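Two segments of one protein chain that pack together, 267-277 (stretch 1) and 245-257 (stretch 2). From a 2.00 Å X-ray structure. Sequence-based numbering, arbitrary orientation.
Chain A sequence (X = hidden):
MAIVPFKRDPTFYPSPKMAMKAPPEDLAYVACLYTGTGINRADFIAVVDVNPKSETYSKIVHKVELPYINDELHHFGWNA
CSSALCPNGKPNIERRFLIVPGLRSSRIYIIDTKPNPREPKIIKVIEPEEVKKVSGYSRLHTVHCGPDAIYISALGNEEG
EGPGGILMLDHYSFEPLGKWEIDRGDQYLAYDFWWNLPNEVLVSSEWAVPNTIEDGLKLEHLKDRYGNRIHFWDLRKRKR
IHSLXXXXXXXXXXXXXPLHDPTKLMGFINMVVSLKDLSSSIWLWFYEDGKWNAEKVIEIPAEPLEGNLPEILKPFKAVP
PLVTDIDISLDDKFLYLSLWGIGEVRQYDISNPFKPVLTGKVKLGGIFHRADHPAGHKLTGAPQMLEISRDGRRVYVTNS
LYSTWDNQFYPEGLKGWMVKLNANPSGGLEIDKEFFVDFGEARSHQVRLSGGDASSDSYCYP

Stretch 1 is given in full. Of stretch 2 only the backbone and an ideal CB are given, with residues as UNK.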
# COMPACT_ATOMS: atom_id res chain seq x y z
N GLY A 267 15.22 2.17 -4.72
CA GLY A 267 13.79 2.31 -4.63
C GLY A 267 13.46 3.53 -3.80
O GLY A 267 14.37 4.23 -3.33
N PHE A 268 12.17 3.79 -3.60
CA PHE A 268 11.73 4.95 -2.83
C PHE A 268 10.93 4.59 -1.58
O PHE A 268 10.53 3.44 -1.39
CB PHE A 268 10.85 5.86 -3.70
CG PHE A 268 11.53 6.38 -4.94
CD1 PHE A 268 11.57 5.61 -6.10
CD2 PHE A 268 12.14 7.64 -4.94
CE1 PHE A 268 12.21 6.09 -7.25
CE2 PHE A 268 12.77 8.13 -6.08
CZ PHE A 268 12.81 7.35 -7.24
N ILE A 269 10.73 5.60 -0.74
CA ILE A 269 9.94 5.48 0.47
C ILE A 269 9.48 6.88 0.87
O ILE A 269 10.21 7.86 0.69
CB ILE A 269 10.72 4.85 1.65
CG1 ILE A 269 9.76 4.65 2.84
CG2 ILE A 269 11.87 5.74 2.08
CD1 ILE A 269 10.36 3.89 4.01
N ASN A 270 8.27 6.96 1.40
CA ASN A 270 7.72 8.23 1.83
C ASN A 270 7.79 8.40 3.35
O ASN A 270 7.54 7.46 4.11
CB ASN A 270 6.26 8.35 1.37
CG ASN A 270 5.36 7.23 1.90
OD1 ASN A 270 5.67 6.05 1.75
ND2 ASN A 270 4.24 7.61 2.50
N MET A 271 8.17 9.60 3.77
CA MET A 271 8.22 9.97 5.17
C MET A 271 7.02 10.91 5.24
O MET A 271 7.03 11.96 4.61
CB MET A 271 9.50 10.73 5.52
CG MET A 271 10.73 9.85 5.65
SD MET A 271 10.47 8.37 6.68
CE MET A 271 10.07 9.08 8.26
N VAL A 272 6.00 10.51 5.99
CA VAL A 272 4.77 11.29 6.08
C VAL A 272 4.83 12.71 6.65
O VAL A 272 4.28 13.64 6.05
CB VAL A 272 3.67 10.52 6.85
CG1 VAL A 272 2.38 11.34 6.89
CG2 VAL A 272 3.42 9.17 6.18
N VAL A 273 5.49 12.89 7.78
CA VAL A 273 5.51 14.22 8.38
C VAL A 273 6.79 14.60 9.11
O VAL A 273 7.40 13.79 9.80
CB VAL A 273 4.31 14.37 9.34
CG1 VAL A 273 4.34 13.26 10.37
CG2 VAL A 273 4.33 15.73 10.01
N SER A 274 7.19 15.85 8.93
CA SER A 274 8.39 16.38 9.57
C SER A 274 7.98 17.07 10.86
O SER A 274 7.02 17.84 10.88
CB SER A 274 9.08 17.40 8.66
OG SER A 274 9.96 18.21 9.41
N LEU A 275 8.70 16.80 11.94
CA LEU A 275 8.38 17.43 13.21
C LEU A 275 8.81 18.90 13.22
O LEU A 275 8.46 19.64 14.14
CB LEU A 275 9.08 16.70 14.36
CG LEU A 275 8.63 15.26 14.65
CD1 LEU A 275 9.33 14.76 15.89
CD2 LEU A 275 7.12 15.21 14.83
N LYS A 276 9.55 19.32 12.20
CA LYS A 276 10.02 20.70 12.11
C LYS A 276 9.02 21.62 11.41
O LYS A 276 8.76 22.73 11.89
CB LYS A 276 11.35 20.77 11.36
CG LYS A 276 11.87 22.20 11.16
CD LYS A 276 12.94 22.28 10.07
CE LYS A 276 13.42 23.72 9.87
NZ LYS A 276 14.31 23.89 8.68
N ASP A 277 8.47 21.18 10.28
CA ASP A 277 7.54 22.01 9.54
C ASP A 277 6.36 21.28 8.91
O ASP A 277 5.70 21.82 8.02
CB ASP A 277 8.29 22.78 8.45
CG ASP A 277 9.03 21.87 7.50
OD1 ASP A 277 8.88 20.63 7.62
OD2 ASP A 277 9.76 22.38 6.62
N UNK A 245 18.51 6.18 8.87
CA UNK A 245 17.49 7.07 9.39
C UNK A 245 17.16 8.09 8.31
O UNK A 245 18.07 8.71 7.76
CB UNK A 245 17.95 7.75 10.68
N UNK A 246 15.88 8.24 8.00
CA UNK A 246 15.45 9.16 6.95
C UNK A 246 15.09 10.55 7.49
O UNK A 246 13.95 10.99 7.38
CB UNK A 246 14.25 8.57 6.21
N UNK A 247 16.08 11.22 8.06
CA UNK A 247 15.86 12.55 8.61
C UNK A 247 15.52 12.45 10.09
O UNK A 247 14.46 11.93 10.45
CB UNK A 247 14.75 13.27 7.85
N UNK A 248 16.41 12.95 10.95
CA UNK A 248 16.18 12.90 12.40
C UNK A 248 14.82 13.46 12.78
O UNK A 248 14.20 12.98 13.73
CB UNK A 248 17.28 13.67 13.14
N UNK A 249 14.35 14.47 12.05
CA UNK A 249 13.08 15.10 12.37
C UNK A 249 11.84 14.53 11.69
O UNK A 249 10.73 14.99 11.96
CB UNK A 249 13.18 16.59 12.02
N UNK A 250 12.00 13.55 10.81
CA UNK A 250 10.84 12.98 10.13
C UNK A 250 10.24 11.79 10.86
O UNK A 250 10.93 11.09 11.60
CB UNK A 250 11.23 12.56 8.71
N UNK A 251 8.94 11.57 10.65
CA UNK A 251 8.25 10.45 11.29
C UNK A 251 7.30 9.73 10.32
O UNK A 251 6.71 10.33 9.43
CB UNK A 251 7.47 10.95 12.51
N UNK A 252 7.18 8.43 10.53
CA UNK A 252 6.35 7.55 9.73
C UNK A 252 7.04 7.23 8.40
O UNK A 252 6.77 7.85 7.37
CB UNK A 252 4.98 8.18 9.49
N UNK A 253 7.82 6.15 8.41
CA UNK A 253 8.52 5.67 7.22
C UNK A 253 7.56 4.59 6.72
O UNK A 253 7.62 3.45 7.22
CB UNK A 253 9.93 5.15 7.50
N UNK A 254 6.71 4.90 5.75
CA UNK A 254 5.72 3.96 5.29
C UNK A 254 6.16 3.05 4.10
O UNK A 254 6.77 2.00 4.30
CB UNK A 254 4.47 4.75 4.89
N UNK A 255 5.48 3.32 2.96
CA UNK A 255 5.57 2.54 1.73
C UNK A 255 6.88 2.41 1.02
O UNK A 255 7.50 3.41 0.61
CB UNK A 255 4.58 3.13 0.72
N UNK A 256 7.28 1.15 0.82
CA UNK A 256 8.58 0.83 0.20
C UNK A 256 8.42 0.41 -1.23
O UNK A 256 7.68 -0.55 -1.51
CB UNK A 256 9.30 -0.28 0.98
N UNK A 257 9.09 1.09 -2.15
CA UNK A 257 8.94 0.74 -3.55
C UNK A 257 10.25 0.59 -4.31
O UNK A 257 10.82 1.57 -4.79
CB UNK A 257 8.08 1.80 -4.24

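The strands pair antiparallel. Position 245 finds nothing of stretch 1 near its CB, so many residues would suit; it is T245. At 246 the CB points toward stretch 1 and lies 3.8 Å from M271 CG, which favours an apolar side chain; L246 places CD1 3.5 Å from I269 CG2 and 3.7 Å from M271 SD. Position 247 has phi/psi of 93/113°, where a CB would jam against the preceding carbonyl O, and this alone calls for glycine: G247, which opens a type I turn. Position 248, out of reach of stretch 1, leaves the choice open; it is E248.

At 249 the backbone O accepts a hydrogen bond from L275 N (2.7 Å). The CB points sideways, 4.5 Å from S274 OG, so a polar or long flexible chain would fit. E249 passes its CG 3.4 Å from S274 OG, and one water joins E249 OE2 (2.6 Å) to S274 OG (2.7 Å).

The CB of 250 lies 3.7 Å from M271 CE, on the face shared with M271 and S274; a medium-sized side chain, polar or apolar, would suit. N250 folds back across the turn, ND2 donating to O of L246 (2.8 Å), the residue just before it. Position 251 lies on the other face, near V273 and L275 CD2, where an aliphatic or long chain could lie along them. R251 brings its guanidinium beneath L275 CD1, which sits over one face 3.8 Å from CZ, while NH1 donates to E248 O (2.9 Å) and N250 O (2.8 Å).

Position 252 has positive phi (77°), easiest for glycine, yet its CB is 3.8 Å from V272 CB. M252 is found, reaching V273 CG1 with CE at 4.2 Å. At 253 the ideal CB is already tight against M271 SD (3.4 Å) and 3.7 Å from I269 CD1, so a small residue suits; A253 fills the site.

The CB of 254 has V272 CG2 4.7 Å away, and an aliphatic chain could reach it: L254 does, with CD1 at 3.5 Å. At 255 the CB is tight against N270 OD1 (3.3 Å), favouring a chain that leads away; E255 does so and forms a salt bridge with position 257. Position 256 shares a face with I269, inviting an apolar residue, and L256 sets CD2 3.8 Å from I269 CD1. At 257, paired with F268 by two backbone hydrogen bonds, many side chains would do; R257 leads away, its NH1 2.9 Å from E255 OE1.

Stretch 2 245-257: TLGEENRMALELR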
# COMPACT_ATOMS: atom_id res chain seq x y z
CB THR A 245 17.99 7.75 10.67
OG1 THR A 245 18.15 6.77 11.69
CG2 THR A 245 17.01 8.81 11.15
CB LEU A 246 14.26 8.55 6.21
CG LEU A 246 14.54 7.11 5.77
CD1 LEU A 246 13.32 6.48 5.15
CD2 LEU A 246 15.72 7.10 4.80
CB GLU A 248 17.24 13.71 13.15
CG GLU A 248 18.53 12.98 13.51
CD GLU A 248 19.49 13.89 14.28
OE1 GLU A 248 19.46 15.11 14.02
OE2 GLU A 248 20.28 13.39 15.11
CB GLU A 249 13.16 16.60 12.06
CG GLU A 249 12.89 16.96 10.60
CD GLU A 249 14.06 16.69 9.68
OE1 GLU A 249 14.97 15.92 10.05
OE2 GLU A 249 14.07 17.24 8.56
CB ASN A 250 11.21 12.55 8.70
CG ASN A 250 11.72 13.71 7.86
OD1 ASN A 250 11.08 14.76 7.79
ND2 ASN A 250 12.86 13.51 7.20
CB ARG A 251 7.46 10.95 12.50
CG ARG A 251 8.34 11.44 13.66
CD ARG A 251 9.18 10.30 14.23
NE ARG A 251 9.94 10.71 15.41
CZ ARG A 251 11.07 11.42 15.38
NH1 ARG A 251 11.58 11.80 14.21
NH2 ARG A 251 11.68 11.75 16.51
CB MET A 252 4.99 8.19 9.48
CG MET A 252 4.18 8.48 10.76
SD MET A 252 2.48 8.99 10.45
CE MET A 252 2.15 10.04 11.90
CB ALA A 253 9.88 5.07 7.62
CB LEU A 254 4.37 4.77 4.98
CG LEU A 254 3.88 5.46 6.28
CD1 LEU A 254 2.44 5.84 6.03
CD2 LEU A 254 3.95 4.56 7.54
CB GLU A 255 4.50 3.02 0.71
CG GLU A 255 3.04 3.01 1.20
CD GLU A 255 2.48 1.62 1.48
OE1 GLU A 255 2.89 0.66 0.80
OE2 GLU A 255 1.62 1.48 2.38
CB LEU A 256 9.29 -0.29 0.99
CG LEU A 256 10.00 0.13 2.27
CD1 LEU A 256 10.25 -1.07 3.16
CD2 LEU A 256 11.30 0.83 1.91
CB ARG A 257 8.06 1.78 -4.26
CG ARG A 257 6.64 1.91 -3.71
CD ARG A 257 5.76 0.69 -4.03
NE ARG A 257 4.38 0.90 -3.61
CZ ARG A 257 3.92 0.73 -2.37
NH1 ARG A 257 4.74 0.32 -1.41
NH2 ARG A 257 2.66 1.00 -2.09
O HOH W 1 12.12 18.75 7.86
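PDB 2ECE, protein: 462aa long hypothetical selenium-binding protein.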